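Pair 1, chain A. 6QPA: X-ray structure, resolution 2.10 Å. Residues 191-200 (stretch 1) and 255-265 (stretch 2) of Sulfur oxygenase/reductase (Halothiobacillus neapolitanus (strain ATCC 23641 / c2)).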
# COMPACT_ATOMS: atom_id res chain seq x y z
N PRO A 191 32.59 46.62 -3.68
CA PRO A 191 33.21 45.31 -3.39
C PRO A 191 32.97 44.32 -4.52
O PRO A 191 31.90 44.30 -5.13
CB PRO A 191 32.55 44.86 -2.08
CG PRO A 191 31.43 45.83 -1.82
CD PRO A 191 31.69 47.07 -2.61
N GLY A 192 33.98 43.51 -4.79
CA GLY A 192 33.83 42.42 -5.74
C GLY A 192 33.91 42.80 -7.19
O GLY A 192 33.63 41.96 -8.05
N MET A 193 34.27 44.05 -7.49
CA MET A 193 34.40 44.53 -8.87
C MET A 193 35.73 44.06 -9.45
O MET A 193 36.78 44.57 -9.08
CB MET A 193 34.33 46.05 -8.88
CG MET A 193 33.52 46.64 -9.98
SD MET A 193 34.51 46.72 -11.45
CE MET A 193 33.66 48.07 -12.30
N VAL A 194 35.67 43.14 -10.40
CA VAL A 194 36.89 42.52 -10.91
C VAL A 194 37.49 43.31 -12.07
O VAL A 194 38.71 43.50 -12.13
CB VAL A 194 36.59 41.07 -11.31
CG1 VAL A 194 37.77 40.49 -12.06
CG2 VAL A 194 36.26 40.24 -10.06
N GLY A 195 36.67 43.79 -12.98
CA GLY A 195 37.21 44.51 -14.13
C GLY A 195 36.11 44.95 -15.06
O GLY A 195 34.93 44.66 -14.85
N TRP A 196 36.50 45.67 -16.11
CA TRP A 196 35.50 46.19 -17.02
C TRP A 196 36.11 46.49 -18.38
O TRP A 196 37.32 46.65 -18.53
CB TRP A 196 34.80 47.43 -16.45
CG TRP A 196 35.74 48.56 -16.14
CD1 TRP A 196 36.31 48.86 -14.93
CD2 TRP A 196 36.22 49.56 -17.06
NE1 TRP A 196 37.10 49.99 -15.04
CE2 TRP A 196 37.06 50.43 -16.34
CE3 TRP A 196 36.00 49.80 -18.43
CZ2 TRP A 196 37.69 51.53 -16.94
CZ3 TRP A 196 36.64 50.89 -19.03
CH2 TRP A 196 37.47 51.74 -18.28
N MET A 197 35.22 46.68 -19.35
CA MET A 197 35.60 46.97 -20.72
C MET A 197 34.42 47.66 -21.39
O MET A 197 33.27 47.27 -21.18
CB MET A 197 35.99 45.66 -21.44
CG MET A 197 36.27 45.69 -22.90
SD MET A 197 37.04 44.12 -23.43
CE MET A 197 35.75 42.93 -23.06
N ILE A 198 34.70 48.72 -22.15
CA ILE A 198 33.69 49.42 -22.94
C ILE A 198 33.87 49.02 -24.40
O ILE A 198 34.94 49.25 -24.98
CB ILE A 198 33.81 50.94 -22.78
CG1 ILE A 198 33.56 51.36 -21.33
CG2 ILE A 198 32.85 51.64 -23.76
CD1 ILE A 198 33.96 52.78 -21.03
N MET A 199 32.84 48.46 -25.00
CA MET A 199 32.92 47.94 -26.36
C MET A 199 31.92 48.66 -27.23
O MET A 199 30.73 48.70 -26.89
CB MET A 199 32.66 46.44 -26.39
CG MET A 199 33.63 45.63 -25.57
SD MET A 199 33.33 43.83 -25.68
CE MET A 199 31.78 43.71 -24.82
N LYS A 200 32.37 49.13 -28.39
CA LYS A 200 31.57 49.92 -29.33
C LYS A 200 31.39 49.12 -30.61
O LYS A 200 32.38 48.74 -31.24
CB LYS A 200 32.26 51.25 -29.64
CG LYS A 200 31.48 52.18 -30.57
CD LYS A 200 32.36 53.34 -31.00
CE LYS A 200 31.62 54.33 -31.89
NZ LYS A 200 32.64 55.29 -32.41
N VAL A 255 28.75 47.27 -22.33
CA VAL A 255 29.58 47.52 -21.16
C VAL A 255 29.80 46.19 -20.45
O VAL A 255 28.89 45.64 -19.83
CB VAL A 255 28.95 48.57 -20.25
CG1 VAL A 255 29.76 48.71 -18.95
CG2 VAL A 255 28.86 49.92 -20.99
N HIS A 256 31.03 45.68 -20.53
CA HIS A 256 31.39 44.36 -20.00
C HIS A 256 31.98 44.55 -18.61
O HIS A 256 32.97 45.26 -18.45
CB HIS A 256 32.38 43.71 -20.97
CG HIS A 256 33.05 42.46 -20.47
ND1 HIS A 256 32.96 41.26 -21.13
CD2 HIS A 256 33.91 42.26 -19.44
CE1 HIS A 256 33.69 40.35 -20.51
NE2 HIS A 256 34.28 40.93 -19.48
N ILE A 257 31.33 43.98 -17.59
CA ILE A 257 31.80 44.12 -16.21
C ILE A 257 31.90 42.74 -15.57
O ILE A 257 30.94 41.97 -15.57
CB ILE A 257 30.88 45.01 -15.36
CG1 ILE A 257 30.47 46.27 -16.14
CG2 ILE A 257 31.59 45.38 -14.06
CD1 ILE A 257 29.45 47.11 -15.43
N GLU A 258 33.05 42.47 -14.96
CA GLU A 258 33.29 41.21 -14.28
C GLU A 258 33.19 41.42 -12.78
O GLU A 258 33.62 42.46 -12.25
CB GLU A 258 34.65 40.63 -14.67
CG GLU A 258 34.78 40.55 -16.17
CD GLU A 258 35.91 39.68 -16.68
OE1 GLU A 258 35.89 39.41 -17.89
OE2 GLU A 258 36.81 39.26 -15.91
N TRP A 259 32.58 40.45 -12.12
CA TRP A 259 32.29 40.50 -10.70
C TRP A 259 32.62 39.16 -10.07
O TRP A 259 32.59 38.12 -10.73
CB TRP A 259 30.81 40.82 -10.44
CG TRP A 259 30.34 42.14 -10.97
CD1 TRP A 259 29.79 42.38 -12.20
CD2 TRP A 259 30.36 43.40 -10.29
NE1 TRP A 259 29.46 43.71 -12.32
CE2 TRP A 259 29.80 44.36 -11.16
CE3 TRP A 259 30.81 43.81 -9.03
CZ2 TRP A 259 29.68 45.72 -10.82
CZ3 TRP A 259 30.67 45.17 -8.68
CH2 TRP A 259 30.11 46.10 -9.57
N GLU A 260 32.86 39.19 -8.76
CA GLU A 260 33.20 37.96 -8.04
C GLU A 260 32.10 36.91 -8.16
O GLU A 260 32.39 35.71 -8.27
CB GLU A 260 33.46 38.26 -6.57
CG GLU A 260 33.70 37.00 -5.73
CD GLU A 260 34.20 37.28 -4.33
OE1 GLU A 260 33.65 36.69 -3.39
OE2 GLU A 260 35.16 38.08 -4.16
N SER A 261 30.84 37.33 -8.13
CA SER A 261 29.70 36.42 -8.03
C SER A 261 28.46 37.15 -8.53
O SER A 261 28.48 38.38 -8.69
CB SER A 261 29.50 35.95 -6.58
OG SER A 261 28.93 37.01 -5.81
N PRO A 262 27.36 36.44 -8.78
CA PRO A 262 26.13 37.15 -9.17
C PRO A 262 25.64 38.13 -8.11
O PRO A 262 25.15 39.21 -8.45
CB PRO A 262 25.13 36.02 -9.44
CG PRO A 262 26.01 34.82 -9.82
CD PRO A 262 27.21 34.97 -8.90
N GLU A 263 25.80 37.79 -6.83
CA GLU A 263 25.38 38.68 -5.74
C GLU A 263 26.20 39.97 -5.72
O GLU A 263 25.65 41.06 -5.54
CB GLU A 263 25.48 37.94 -4.40
CG GLU A 263 24.59 36.68 -4.27
CD GLU A 263 25.03 35.41 -5.09
OE1 GLU A 263 26.23 35.23 -5.42
OE2 GLU A 263 24.15 34.59 -5.43
N HIS A 264 27.52 39.87 -5.92
CA HIS A 264 28.33 41.08 -6.00
C HIS A 264 27.95 41.92 -7.21
O HIS A 264 27.96 43.16 -7.14
CB HIS A 264 29.81 40.72 -6.06
CG HIS A 264 30.32 40.12 -4.80
ND1 HIS A 264 30.39 38.76 -4.60
CD2 HIS A 264 30.73 40.69 -3.64
CE1 HIS A 264 30.84 38.51 -3.39
NE2 HIS A 264 31.06 39.66 -2.78
N ALA A 265 27.61 41.26 -8.33
CA ALA A 265 27.18 41.98 -9.53
C ALA A 265 25.87 42.72 -9.30
O ALA A 265 25.70 43.87 -9.73
CB ALA A 265 27.04 40.99 -10.70
O HOH W 1 29.29 44.31 -4.96

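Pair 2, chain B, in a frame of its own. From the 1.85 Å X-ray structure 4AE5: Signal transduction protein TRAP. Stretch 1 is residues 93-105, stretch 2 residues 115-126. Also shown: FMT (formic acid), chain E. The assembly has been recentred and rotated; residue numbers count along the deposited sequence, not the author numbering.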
# COMPACT_ATOMS: atom_id res chain seq x y z
N ASN B 93 4.40 -12.70 11.66
CA ASN B 93 3.78 -14.01 11.47
C ASN B 93 2.66 -14.05 10.42
O ASN B 93 2.38 -15.07 9.87
CB ASN B 93 3.25 -14.59 12.76
CG ASN B 93 2.75 -16.01 12.61
OD1 ASN B 93 3.36 -16.82 11.96
ND2 ASN B 93 1.63 -16.30 13.20
N PHE B 94 2.07 -12.89 10.18
CA PHE B 94 1.07 -12.70 9.16
C PHE B 94 1.53 -13.14 7.80
O PHE B 94 0.77 -13.51 6.99
CB PHE B 94 0.53 -11.27 9.15
CG PHE B 94 1.55 -10.21 8.83
CD1 PHE B 94 1.99 -10.02 7.56
CD2 PHE B 94 2.01 -9.35 9.81
CE1 PHE B 94 2.89 -9.04 7.25
CE2 PHE B 94 2.90 -8.34 9.50
CZ PHE B 94 3.34 -8.19 8.22
N ARG B 95 2.84 -13.13 7.60
CA ARG B 95 3.40 -13.59 6.35
C ARG B 95 3.06 -15.06 6.04
O ARG B 95 3.09 -15.49 4.88
CB ARG B 95 4.90 -13.45 6.47
CG ARG B 95 5.72 -14.00 5.33
CD ARG B 95 7.13 -14.35 5.90
NE ARG B 95 7.86 -13.16 6.35
CZ ARG B 95 8.98 -12.66 5.76
NH1 ARG B 95 9.51 -13.21 4.67
NH2 ARG B 95 9.55 -11.59 6.29
N ASN B 96 2.72 -15.81 7.06
CA ASN B 96 2.31 -17.21 6.84
C ASN B 96 0.81 -17.47 6.74
O ASN B 96 0.40 -18.62 6.54
CB ASN B 96 2.85 -18.08 7.96
CG ASN B 96 4.33 -18.03 8.02
OD1 ASN B 96 4.85 -17.67 9.03
ND2 ASN B 96 4.99 -18.27 6.89
N PHE B 97 0.02 -16.42 6.85
CA PHE B 97 -1.45 -16.57 6.72
C PHE B 97 -1.89 -16.95 5.30
O PHE B 97 -1.29 -16.57 4.29
CB PHE B 97 -2.15 -15.29 7.24
CG PHE B 97 -2.21 -15.14 8.74
CD1 PHE B 97 -1.19 -15.61 9.58
CD2 PHE B 97 -3.31 -14.55 9.32
CE1 PHE B 97 -1.27 -15.45 10.96
CE2 PHE B 97 -3.39 -14.39 10.69
CZ PHE B 97 -2.36 -14.81 11.50
N GLY B 98 -2.96 -17.73 5.20
CA GLY B 98 -3.42 -18.22 3.90
C GLY B 98 -3.58 -17.11 2.88
O GLY B 98 -4.10 -16.02 3.18
N GLY B 99 -2.95 -17.30 1.73
CA GLY B 99 -3.09 -16.29 0.64
C GLY B 99 -2.20 -15.07 0.70
O GLY B 99 -2.26 -14.21 -0.21
N PHE B 100 -1.35 -14.97 1.72
CA PHE B 100 -0.50 -13.79 1.83
C PHE B 100 0.52 -13.74 0.68
O PHE B 100 1.18 -14.75 0.39
CB PHE B 100 0.29 -13.79 3.14
CG PHE B 100 1.31 -12.68 3.20
CD1 PHE B 100 0.95 -11.47 3.67
CD2 PHE B 100 2.63 -12.90 2.77
CE1 PHE B 100 1.86 -10.38 3.74
CE2 PHE B 100 3.55 -11.86 2.87
CZ PHE B 100 3.17 -10.62 3.33
N LYS B 101 0.71 -12.56 0.09
CA LYS B 101 1.70 -12.40 -1.00
C LYS B 101 2.78 -11.35 -0.65
O LYS B 101 3.97 -11.57 -0.86
CB LYS B 101 0.98 -12.03 -2.33
CG LYS B 101 -0.01 -13.10 -2.84
CD LYS B 101 0.71 -14.49 -3.04
CE LYS B 101 -0.31 -15.59 -3.31
NZ LYS B 101 0.23 -16.78 -4.06
N SER B 102 2.35 -10.17 -0.22
CA SER B 102 3.28 -9.08 0.04
C SER B 102 2.84 -8.10 1.10
O SER B 102 1.64 -7.92 1.44
CB SER B 102 3.60 -8.36 -1.32
OG SER B 102 2.39 -7.77 -1.79
N TYR B 103 3.79 -7.30 1.54
CA TYR B 103 3.55 -6.26 2.54
C TYR B 103 4.50 -5.06 2.25
O TYR B 103 5.70 -5.28 1.90
CB TYR B 103 3.95 -6.80 3.92
CG TYR B 103 3.91 -5.81 5.03
CD1 TYR B 103 2.70 -5.23 5.41
CD2 TYR B 103 5.05 -5.42 5.71
CE1 TYR B 103 2.60 -4.36 6.49
CE2 TYR B 103 4.96 -4.52 6.75
CZ TYR B 103 3.75 -4.01 7.16
OH TYR B 103 3.64 -3.13 8.20
N ARG B 104 3.98 -3.86 2.41
CA ARG B 104 4.73 -2.60 2.40
C ARG B 104 4.26 -1.64 3.47
O ARG B 104 3.04 -1.27 3.55
CB ARG B 104 4.69 -1.88 1.03
CG ARG B 104 5.19 -2.59 -0.23
CD ARG B 104 6.73 -2.82 -0.15
NE ARG B 104 7.26 -3.39 -1.41
CZ ARG B 104 7.28 -4.68 -1.69
NH1 ARG B 104 6.81 -5.60 -0.83
NH2 ARG B 104 7.82 -5.10 -2.84
N LEU B 105 5.22 -1.21 4.31
CA LEU B 105 5.03 -0.09 5.20
C LEU B 105 5.66 1.19 4.62
O LEU B 105 6.88 1.21 4.25
CB LEU B 105 5.58 -0.39 6.60
CG LEU B 105 5.55 0.74 7.61
CD1 LEU B 105 4.08 1.00 7.99
CD2 LEU B 105 6.39 0.34 8.87
N LYS B 115 0.97 4.84 4.97
CA LYS B 115 0.25 3.90 4.11
C LYS B 115 0.81 2.51 4.30
O LYS B 115 2.04 2.30 4.52
CB LYS B 115 0.20 4.38 2.65
CG LYS B 115 -0.74 3.54 1.75
CD LYS B 115 -1.17 4.31 0.49
CE LYS B 115 -0.03 4.47 -0.47
NZ LYS B 115 -0.52 5.11 -1.74
N ILE B 116 -0.09 1.53 4.23
CA ILE B 116 0.31 0.12 4.22
C ILE B 116 -0.31 -0.49 2.92
O ILE B 116 -1.49 -0.23 2.65
CB ILE B 116 -0.18 -0.67 5.44
CG1 ILE B 116 0.71 -0.29 6.65
CG2 ILE B 116 -0.13 -2.22 5.14
CD1 ILE B 116 0.05 -0.71 7.97
N TYR B 117 0.48 -1.24 2.15
CA TYR B 117 -0.09 -2.19 1.17
C TYR B 117 -0.03 -3.61 1.72
O TYR B 117 1.06 -4.07 2.07
CB TYR B 117 0.66 -2.18 -0.19
CG TYR B 117 0.47 -0.96 -1.15
CD1 TYR B 117 -0.54 0.01 -0.93
CD2 TYR B 117 1.26 -0.79 -2.28
CE1 TYR B 117 -0.70 1.11 -1.80
CE2 TYR B 117 1.06 0.32 -3.18
CZ TYR B 117 0.08 1.24 -2.92
OH TYR B 117 -0.13 2.34 -3.75
N PHE B 118 -1.17 -4.33 1.68
CA PHE B 118 -1.25 -5.76 1.87
C PHE B 118 -1.63 -6.35 0.54
O PHE B 118 -2.64 -5.97 -0.09
CB PHE B 118 -2.24 -6.17 2.97
CG PHE B 118 -1.70 -6.09 4.38
CD1 PHE B 118 -0.63 -6.92 4.82
CD2 PHE B 118 -2.24 -5.15 5.29
CE1 PHE B 118 -0.19 -6.87 6.17
CE2 PHE B 118 -1.80 -5.11 6.63
CZ PHE B 118 -0.71 -5.93 7.02
N GLY B 119 -0.75 -7.21 0.03
CA GLY B 119 -1.03 -8.00 -1.17
C GLY B 119 -1.45 -9.41 -0.83
O GLY B 119 -0.76 -10.17 -0.10
N PHE B 120 -2.58 -9.83 -1.38
CA PHE B 120 -3.03 -11.23 -1.12
C PHE B 120 -3.49 -11.89 -2.42
O PHE B 120 -3.70 -11.19 -3.43
CB PHE B 120 -4.19 -11.21 -0.10
CG PHE B 120 -3.77 -11.25 1.33
CD1 PHE B 120 -3.26 -10.09 1.95
CD2 PHE B 120 -3.88 -12.40 2.07
CE1 PHE B 120 -2.91 -10.11 3.26
CE2 PHE B 120 -3.51 -12.43 3.40
CZ PHE B 120 -3.00 -11.30 4.00
N ALA B 121 -3.67 -13.24 -2.39
CA ALA B 121 -4.21 -14.02 -3.55
C ALA B 121 -5.49 -13.38 -4.11
O ALA B 121 -5.64 -13.24 -5.32
CB ALA B 121 -4.51 -15.50 -3.13
N ASP B 122 -6.42 -13.05 -3.22
CA ASP B 122 -7.69 -12.43 -3.63
C ASP B 122 -8.33 -11.64 -2.51
O ASP B 122 -7.83 -11.61 -1.41
CB ASP B 122 -8.70 -13.53 -4.18
CG ASP B 122 -9.05 -14.61 -3.15
OD1 ASP B 122 -8.99 -14.40 -1.95
OD2 ASP B 122 -9.56 -15.71 -3.57
N ARG B 123 -9.48 -11.05 -2.77
CA ARG B 123 -10.13 -10.23 -1.79
C ARG B 123 -10.53 -11.00 -0.60
O ARG B 123 -10.39 -10.48 0.52
CB ARG B 123 -11.39 -9.61 -2.39
CG ARG B 123 -12.13 -8.74 -1.40
CD ARG B 123 -13.34 -8.21 -2.12
NE ARG B 123 -14.41 -8.07 -1.19
CZ ARG B 123 -15.46 -8.89 -1.17
NH1 ARG B 123 -15.56 -9.88 -2.04
NH2 ARG B 123 -16.41 -8.69 -0.28
N HIS B 124 -11.05 -12.23 -0.80
CA HIS B 124 -11.50 -12.97 0.36
C HIS B 124 -10.37 -13.24 1.35
O HIS B 124 -10.59 -13.23 2.56
CB HIS B 124 -12.18 -14.29 -0.00
CG HIS B 124 -13.58 -14.13 -0.56
ND1 HIS B 124 -14.30 -12.99 -0.44
CD2 HIS B 124 -14.42 -15.06 -1.17
CE1 HIS B 124 -15.53 -13.16 -0.99
NE2 HIS B 124 -15.60 -14.43 -1.43
N ALA B 125 -9.19 -13.59 0.83
CA ALA B 125 -8.05 -13.94 1.68
C ALA B 125 -7.67 -12.75 2.57
O ALA B 125 -7.30 -12.93 3.72
CB ALA B 125 -6.85 -14.34 0.82
N TYR B 126 -7.71 -11.57 1.99
CA TYR B 126 -7.37 -10.34 2.75
C TYR B 126 -8.48 -10.13 3.83
O TYR B 126 -8.18 -9.84 4.97
CB TYR B 126 -7.22 -9.12 1.84
CG TYR B 126 -7.07 -7.86 2.70
CD1 TYR B 126 -5.90 -7.65 3.45
CD2 TYR B 126 -8.16 -6.98 2.86
CE1 TYR B 126 -5.77 -6.50 4.24
CE2 TYR B 126 -8.07 -5.86 3.68
CZ TYR B 126 -6.88 -5.62 4.36
OH TYR B 126 -6.80 -4.53 5.16
C FMT E . -3.73 3.36 -3.13
O1 FMT E . -2.53 3.61 -2.89
O2 FMT E . -4.61 4.39 -3.12
O HOH W 2 -6.01 -15.10 4.79
O HOH W 3 2.44 -5.13 -0.76

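What backbone do the two pairs share? In each, two antiparallel strands lie side by side, and the second runs on through a short link into a helix; fourteen central residues superpose with an RMSD of 0.4 Å. Both ladders contain a beta bulge at the same place. In pair 1, Glu258(A) O accepts from Val194(A) N at 2.8 Å and, weakly, from Gly195(A) N at 3.4 Å. In pair 2, Gly119(B) O accepts from Lys101(B) N at 2.8 Å and from Ser102(B) N at 3.1 Å. One carbonyl thus serves two successive amides, and the register shifts by one residue. Beyond the bulge regular pairing resumes, with Met197(A) facing His256(A) where Arg104(B) faces Tyr117(B).

Why does a glycine stand before the bulge in both? Gly192(A) and Gly99(B) coincide within 0.3 Å at CA, and both have positive phi, 80° and 83°, which favours glycine. Space matters too: an ideal CB on Gly192(A) would lie 2.8 Å from His264(A) CD2, and one on Gly99(B) would lie 2.7 Å from Ala125(B) CB, so the following helix blocks either position. The bare backbone is also put to use. Glu260(A) N donates to Gly192(A) O at 3.0 Å, just as Ala121(B) N donates to Gly99(B) O at 2.8 Å. These bonds hold the link that leads to the helix. In each pair a water ties the first strand's approach to the helix itself: in pair 1 it donates to Pro191(A) O and His264(A) O at 2.6 and 2.8 Å, and in pair 2 another donates to Gly98(B) O and Ala125(B) O, both at 2.7 Å.

How is the space beside the bulge filled? An aromatic ring answers in both, Trp259(A) matching Phe120(B), but its partner differs. In pair 1 the flexible Met193(A) lays CG over the indole face, 3.8 Å from the centroid of the Trp259(A) six-membered ring, while its CE reaches Ile257(A) CG2 at 3.8 Å. In pair 2 Phe100(B) points its ring edge toward the face of Phe120(B), centroids 5.7 Å apart and planes at 87°. Phe118(B), at the position of Ile257(A), extends this aromatic packing: its edge meets the face of Phe94(B), and its CE1 lies 3.4 Å from Tyr103(B) CD1.

What happens on the other side of the sheet? At one bridge the bulk is exchanged: Gly195(A) faces Glu258(A), whereas Ser102(B) faces Gly119(B), where an ideal CB would fall 2.2 Å from Ser102(B) OG. At the next, Met197(A) places CE over the His256(A) ring, 3.9 Å from its centroid, and His256(A) NE2 donates to Glu258(A) OE1 at 2.7 Å. In pair 2 the ends of Arg104(B) and Tyr117(B) lead away from the opposing strand, leaving their CB atoms 4.2 Å apart; Arg104(B) NH1 bonds back to Tyr103(B) O at 3.0 Å, while Tyr117(B) OH donates to formic acid O1 at 2.8 Å.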